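Local coordinates for SusD superfamily protein (Bacteroides fragilis NCTC 9343, PDB 3NQP) that probably binds glycans at the bacterial outer membrane for uptake, as other SusD-family proteins do, at residues E204-M207 and G208-L212; W494-K498 and T499-K503. All coordinates share one frame; numbering follows the deposited sequence.

Contact 1 (E204-M207 and G208-L212)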
ATOM      1  N   GLU A 204      13.363   0.741   8.846  1.00 11.63           N
ATOM      2  CA  GLU A 204      14.240   0.042   7.890  1.00 11.39           C
ATOM      3  C   GLU A 204      13.469  -0.353   6.597  1.00 10.33           C
ATOM      4  O   GLU A 204      14.019  -0.257   5.510  1.00 11.29           O
ATOM      5  CB  GLU A 204      14.901  -1.173   8.519  1.00 12.57           C
ATOM      6  CG  GLU A 204      15.934  -0.810   9.564  1.00 13.28           C
ATOM      7  CD  GLU A 204      17.078  -1.770   9.630  1.00 14.85           C
ATOM      8  OE1 GLU A 204      18.057  -1.536   8.893  1.00 14.66           O
ATOM      9  OE2 GLU A 204      16.981  -2.759  10.368  1.00 18.53           O
ATOM     10  N   CYS A 205      12.213  -0.797   6.731  1.00  9.71           N
ATOM     11  CA  CYS A 205      11.371  -1.066   5.575  1.00 11.40           C
ATOM     12  C   CYS A 205      11.172   0.188   4.709  1.00 11.10           C
ATOM     13  O   CYS A 205      11.338   0.166   3.498  1.00  8.74           O
ATOM     14  CB  CYS A 205       9.989  -1.562   5.991  1.00 13.25           C
ATOM     15  SG  CYS A 205      10.025  -3.295   6.543  1.00 11.38           S
ATOM     16  N   LEU A 206      10.770   1.259   5.353  1.00 12.08           N
ATOM     17  CA  LEU A 206      10.643   2.538   4.703  1.00 11.68           C
ATOM     18  C   LEU A 206      11.946   2.936   4.037  1.00 10.85           C
ATOM     19  O   LEU A 206      11.921   3.461   2.915  1.00 13.40           O
ATOM     20  CB  LEU A 206      10.159   3.619   5.682  1.00 12.29           C
ATOM     21  CG  LEU A 206       9.817   4.987   5.113  1.00 11.99           C
ATOM     22  CD1 LEU A 206       8.843   4.898   3.936  1.00  7.37           C
ATOM     23  CD2 LEU A 206       9.212   5.838   6.245  1.00 11.07           C
HETATM   24  N   MSE A 207      13.088   2.705   4.667  1.00 13.09           N
HETATM   25  CA  MSE A 207      14.352   3.077   4.002  1.00 10.57           C
HETATM   26  C   MSE A 207      14.554   2.220   2.766  1.00 10.75           C
HETATM   27  O   MSE A 207      14.998   2.696   1.740  1.00 11.26           O
HETATM   28  CB  MSE A 207      15.580   2.996   4.929  1.00 11.63           C
HETATM   29  CG  MSE A 207      15.527   3.944   6.085  1.00 14.58           C
HETATM   30 SE   MSE A 207      17.056   3.816   7.242  0.75 10.86          SE
HETATM   31  CE  MSE A 207      18.231   4.824   6.130  1.00 15.09           C
ATOM     32  N   GLY A 208      14.198   0.936   2.854  1.00 12.27           N
ATOM     33  CA  GLY A 208      14.256   0.078   1.688  1.00 10.68           C
ATOM     34  C   GLY A 208      13.381   0.605   0.565  1.00 11.37           C
ATOM     35  O   GLY A 208      13.786   0.587  -0.594  1.00 12.32           O
ATOM     36  N   GLU A 209      12.186   1.084   0.907  1.00 10.46           N
ATOM     37  CA  GLU A 209      11.229   1.557  -0.097  1.00 12.97           C
ATOM     38  C   GLU A 209      11.709   2.877  -0.719  1.00 12.62           C
ATOM     39  O   GLU A 209      11.694   3.045  -1.943  1.00 12.37           O
ATOM     40  CB  GLU A 209       9.836   1.742   0.520  1.00 14.22           C
ATOM     41  CG  GLU A 209       8.686   1.774  -0.467  1.00 16.10           C
ATOM     42  CD  GLU A 209       7.350   1.866   0.256  1.00 19.95           C
ATOM     43  OE1 GLU A 209       7.275   2.327   1.406  1.00 12.68           O
ATOM     44  OE2 GLU A 209       6.364   1.446  -0.313  1.00 16.33           O
ATOM     45  N   VAL A 210      12.158   3.785   0.129  1.00 12.00           N
ATOM     46  CA  VAL A 210      12.614   5.121  -0.291  1.00 11.23           C
ATOM     47  C   VAL A 210      13.895   5.038  -1.146  1.00 10.59           C
ATOM     48  O   VAL A 210      13.925   5.559  -2.261  1.00 11.73           O
ATOM     49  CB  VAL A 210      12.851   6.040   0.923  1.00  9.65           C
ATOM     50  CG1 VAL A 210      13.654   7.298   0.502  1.00  9.55           C
ATOM     51  CG2 VAL A 210      11.503   6.427   1.608  1.00  9.62           C
ATOM     52  N   TYR A 211      14.913   4.324  -0.667  1.00 10.05           N
ATOM     53  CA  TYR A 211      16.165   4.190  -1.413  1.00 11.24           C
ATOM     54  C   TYR A 211      16.048   3.361  -2.724  1.00 11.86           C
ATOM     55  O   TYR A 211      16.673   3.697  -3.742  1.00  9.96           O
ATOM     56  CB  TYR A 211      17.315   3.708  -0.506  1.00  9.05           C
ATOM     57  CG  TYR A 211      17.853   4.822   0.373  1.00  9.14           C
ATOM     58  CD1 TYR A 211      17.224   5.132   1.579  1.00 13.73           C
ATOM     59  CD2 TYR A 211      18.933   5.556  -0.004  1.00 12.66           C
ATOM     60  CE1 TYR A 211      17.667   6.115   2.374  1.00 13.17           C
ATOM     61  CE2 TYR A 211      19.414   6.603   0.791  1.00 13.95           C
ATOM     62  CZ  TYR A 211      18.773   6.880   1.976  1.00 17.39           C
ATOM     63  OH  TYR A 211      19.201   7.893   2.777  1.00 16.67           O
ATOM     64  N   LEU A 212      15.209   2.333  -2.760  1.00 11.74           N
ATOM     65  CA  LEU A 212      14.940   1.714  -4.034  1.00 10.11           C
ATOM     66  C   LEU A 212      14.297   2.690  -5.018  1.00  9.94           C
ATOM     67  O   LEU A 212      14.667   2.758  -6.188  1.00 10.12           O
ATOM     68  CB  LEU A 212      13.990   0.504  -3.910  1.00 11.42           C
ATOM     69  CG  LEU A 212      13.726  -0.187  -5.249  1.00 13.40           C
ATOM     70  CD1 LEU A 212      15.004  -0.699  -5.985  1.00  8.27           C
ATOM     71  CD2 LEU A 212      12.719  -1.352  -4.979  1.00 10.71           C
TER
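The Tyr211 ring meets the preceding turn at its edge: the backbone oxygen Met207 O lies in the ring plane, 3.3 Å from Tyr211 CD1, while Lys171 makes a cation-pi contact with the ring. Residue 207 is a selenomethionine whose side chain runs beside the tyrosine and points the same way. Its chain bends at the last torsion (chi3 79°), which brings the terminal methyl CE to 4.0 Å from Tyr211 CE1; a flexible thioether suits a place where it must fit a ring as well as Asn175 and Met178. On a neighbouring side of the helix, Leu206 and Val210, one turn apart, pack branch to branch, Leu206 CD1 lying 3.9 Å from Val210 CG2, and both reach Phe129. Glu209 OE1 is hydrogen-bonded to the hydroxyl of Tyr380, and its OE2 has a long, weak ion pair with Arg133; Glu204 is held by His235, Tyr243 and Ser238. The backbone bonds from Gly208 N to Glu204 O (2.9 Å) and from Val210 N to Leu206 O (2.8 Å) follow the i to i+4 pattern of an alpha-helix, here packed against helices 110-135, 163-181, 228-241 and 382-396, consistent with the TPR-like helical layers of the SusD family.

Contact 2 (W494-K498 and T499-K503)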
ATOM      1  N   TRP A 494       0.247  14.250  -9.275  1.00 10.87           N
ATOM      2  CA  TRP A 494      -1.121  14.688  -9.110  1.00  9.72           C
ATOM      3  C   TRP A 494      -1.243  16.220  -9.040  1.00 10.13           C
ATOM      4  O   TRP A 494      -0.333  16.926  -8.532  1.00 10.58           O
ATOM      5  CB  TRP A 494      -1.711  14.058  -7.852  1.00 12.26           C
ATOM      6  CG  TRP A 494      -1.792  12.554  -7.811  1.00 12.79           C
ATOM      7  CD1 TRP A 494      -0.852  11.666  -8.228  1.00 12.03           C
ATOM      8  CD2 TRP A 494      -2.854  11.789  -7.237  1.00  9.91           C
ATOM      9  NE1 TRP A 494      -1.279  10.366  -7.962  1.00 10.99           N
ATOM     10  CE2 TRP A 494      -2.501  10.431  -7.343  1.00 10.87           C
ATOM     11  CE3 TRP A 494      -4.077  12.125  -6.620  1.00 13.19           C
ATOM     12  CZ2 TRP A 494      -3.325   9.401  -6.862  1.00 10.06           C
ATOM     13  CZ3 TRP A 494      -4.902  11.106  -6.168  1.00 17.27           C
ATOM     14  CH2 TRP A 494      -4.524   9.764  -6.277  1.00 12.31           C
ATOM     15  N   PRO A 495      -2.320  16.760  -9.620  1.00 12.19           N
ATOM     16  CA  PRO A 495      -2.459  18.213  -9.568  1.00 13.03           C
ATOM     17  C   PRO A 495      -3.084  18.673  -8.258  1.00 15.44           C
ATOM     18  O   PRO A 495      -3.580  17.861  -7.485  1.00 16.61           O
ATOM     19  CB  PRO A 495      -3.417  18.489 -10.710  1.00 17.33           C
ATOM     20  CG  PRO A 495      -4.353  17.267 -10.699  1.00 10.46           C
ATOM     21  CD  PRO A 495      -3.521  16.121 -10.196  1.00 12.33           C
ATOM     22  N   ILE A 496      -3.009  19.968  -7.986  1.00 16.83           N
ATOM     23  CA  ILE A 496      -3.756  20.542  -6.883  1.00 15.75           C
ATOM     24  C   ILE A 496      -4.927  21.405  -7.416  1.00 14.38           C
ATOM     25  O   ILE A 496      -4.907  21.872  -8.577  1.00 16.48           O
ATOM     26  CB  ILE A 496      -2.823  21.262  -5.919  1.00 18.60           C
ATOM     27  CG1 ILE A 496      -2.142  22.432  -6.592  1.00 18.66           C
ATOM     28  CG2 ILE A 496      -1.726  20.269  -5.341  1.00 13.29           C
ATOM     29  CD1 ILE A 496      -1.410  23.312  -5.582  1.00 18.44           C
ATOM     30  N   GLU A 497      -5.915  21.604  -6.552  1.00 13.21           N
ATOM     31  CA  GLU A 497      -7.196  22.257  -6.879  1.00 18.11           C
ATOM     32  C   GLU A 497      -7.008  23.731  -7.237  1.00 18.46           C
ATOM     33  O   GLU A 497      -6.298  24.453  -6.536  1.00 16.55           O
ATOM     34  CB  GLU A 497      -8.183  22.322  -5.672  1.00 18.15           C
ATOM     35  CG  GLU A 497      -8.468  21.145  -4.876  1.00 30.85           C
ATOM     36  CD  GLU A 497      -7.451  20.939  -3.798  1.00 27.31           C
ATOM     37  OE1 GLU A 497      -6.386  20.440  -4.174  1.00 19.59           O
ATOM     38  OE2 GLU A 497      -7.684  21.268  -2.617  1.00 22.30           O
ATOM     39  N   LYS A 498      -7.743  24.159  -8.259  1.00 22.04           N
ATOM     40  CA  LYS A 498      -7.853  25.550  -8.668  1.00 24.09           C
ATOM     41  C   LYS A 498      -8.216  26.433  -7.482  1.00 23.22           C
ATOM     42  O   LYS A 498      -7.675  27.501  -7.343  1.00 23.77           O
ATOM     43  CB  LYS A 498      -8.951  25.698  -9.751  1.00 26.42           C
ATOM     44  CG  LYS A 498      -9.040  27.082 -10.425  1.00 35.34           C
ATOM     45  CD  LYS A 498     -10.269  27.190 -11.367  1.00 46.14           C
ATOM     46  CE  LYS A 498     -10.300  28.528 -12.180  1.00 52.31           C
ATOM     47  NZ  LYS A 498      -9.286  28.570 -13.317  1.00 55.42           N
ATOM     48  N   THR A 499      -9.163  26.001  -6.653  1.00 22.62           N
ATOM     49  CA  THR A 499      -9.620  26.846  -5.535  1.00 24.78           C
ATOM     50  C   THR A 499      -8.471  27.153  -4.597  1.00 25.76           C
ATOM     51  O   THR A 499      -8.300  28.305  -4.175  1.00 25.68           O
ATOM     52  CB  THR A 499     -10.788  26.220  -4.722  1.00 25.24           C
ATOM     53  OG1 THR A 499     -10.512  24.839  -4.486  1.00 21.98           O
ATOM     54  CG2 THR A 499     -12.092  26.367  -5.453  1.00 26.24           C
HETATM   55  N   MSE A 500      -7.673  26.134  -4.277  1.00 26.90           N
HETATM   56  CA  MSE A 500      -6.468  26.324  -3.432  1.00 26.75           C
HETATM   57  C   MSE A 500      -5.440  27.247  -4.075  1.00 25.83           C
HETATM   58  O   MSE A 500      -4.804  28.069  -3.394  1.00 25.70           O
HETATM   59  CB  MSE A 500      -5.803  24.975  -3.097  1.00 25.61           C
HETATM   60  CG  MSE A 500      -6.011  24.509  -1.677  1.00 35.23           C
HETATM   61 SE   MSE A 500      -4.595  23.364  -0.965  0.75 24.72          SE
HETATM   62  CE  MSE A 500      -4.277  22.365  -2.565  1.00 28.08           C
ATOM     63  N   LEU A 501      -5.245  27.087  -5.378  1.00 27.22           N
ATOM     64  CA  LEU A 501      -4.333  27.951  -6.134  1.00 27.13           C
ATOM     65  C   LEU A 501      -4.813  29.391  -6.060  1.00 29.46           C
ATOM     66  O   LEU A 501      -4.016  30.287  -5.838  1.00 26.31           O
ATOM     67  CB  LEU A 501      -4.225  27.514  -7.605  1.00 24.70           C
ATOM     68  CG  LEU A 501      -3.416  26.237  -7.884  1.00 24.18           C
ATOM     69  CD1 LEU A 501      -3.419  25.925  -9.402  1.00 21.69           C
ATOM     70  CD2 LEU A 501      -1.965  26.364  -7.337  1.00 25.62           C
ATOM     71  N   ASN A 502      -6.121  29.609  -6.221  1.00 31.92           N
ATOM     72  CA  ASN A 502      -6.682  30.971  -6.147  1.00 32.96           C
ATOM     73  C   ASN A 502      -6.529  31.604  -4.741  1.00 33.49           C
ATOM     74  O   ASN A 502      -6.171  32.774  -4.634  1.00 36.07           O
ATOM     75  CB  ASN A 502      -8.148  31.003  -6.635  1.00 34.57           C
ATOM     76  CG  ASN A 502      -8.285  30.689  -8.141  1.00 38.17           C
ATOM     77  OD1 ASN A 502      -7.288  30.619  -8.866  1.00 47.80           O
ATOM     78  ND2 ASN A 502      -9.526  30.477  -8.605  1.00 38.83           N
ATOM     79  N   LYS A 503      -6.732  30.826  -3.684  1.00 32.97           N
ATOM     80  CA  LYS A 503      -6.645  31.336  -2.298  1.00 35.62           C
ATOM     81  C   LYS A 503      -5.198  31.504  -1.808  1.00 36.00           C
ATOM     82  O   LYS A 503      -4.925  32.401  -1.023  1.00 37.95           O
ATOM     83  CB  LYS A 503      -7.426  30.423  -1.320  1.00 36.50           C
ATOM     84  CG  LYS A 503      -7.718  31.013   0.096  1.00 42.57           C
TER
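Ile496 and Leu501 form the close-packed side of this turn, their side chains crossing at about a right angle with Ile496 CD1 3.6 Å from Leu501 CD2. The beta-branched isoleucine suits the extended chain before the helix, and it also rests on Tyr135. On Ile496 CB sits the methyl CE of Met500, a selenomethionine, at 3.8 Å. The same methyl lies 3.3 Å from Glu497 OE1, because the glutamate chain folds back at its second torsion (chi2 85°) and crosses the selenomethionine obliquely; Glu497 OE2 accepts a hydrogen bond from Lys84 N. The solvent side is looser and polar. There Lys498 and Asn502 meet with Lys498 CG 3.9 Å from Asn502 ND2, a mere brush between the two chains, while the long lysine carries its ammonium group on to a salt bridge with Glu77. Thr499 touches Glu497 through OG1, 3.6 Å from Glu497 CB. Two backbone bonds close the first turn: Leu501 N to Glu497 O at 3.1 Å and Asn502 N to Lys498 O at 2.8 Å. Together they mark the start of a short surface helix, with Glu497 at its N-cap position.

In the fold
Contact 1 belongs to the interior and contact 2 to the surface: their centres lie 31 Å apart, and their nearest atoms about 14 Å, so they do not touch. The first is the middle of the long helix 200-216, enclosed by helices 110-135, 163-181, 228-241 and 382-396, and its acidic groups find partners on neighbouring elements. The second is the loop-to-helix junction of the short helix 498-503 near the chain's end, where one apolar side faces inward and lysine, threonine and asparagine face outward. Both nevertheless reach helix 110-135, contact 1 through Phe126 and Phe129 and contact 2 through Ile496 on Tyr135, with Trp494 just before it on Ile134 and Tyr135.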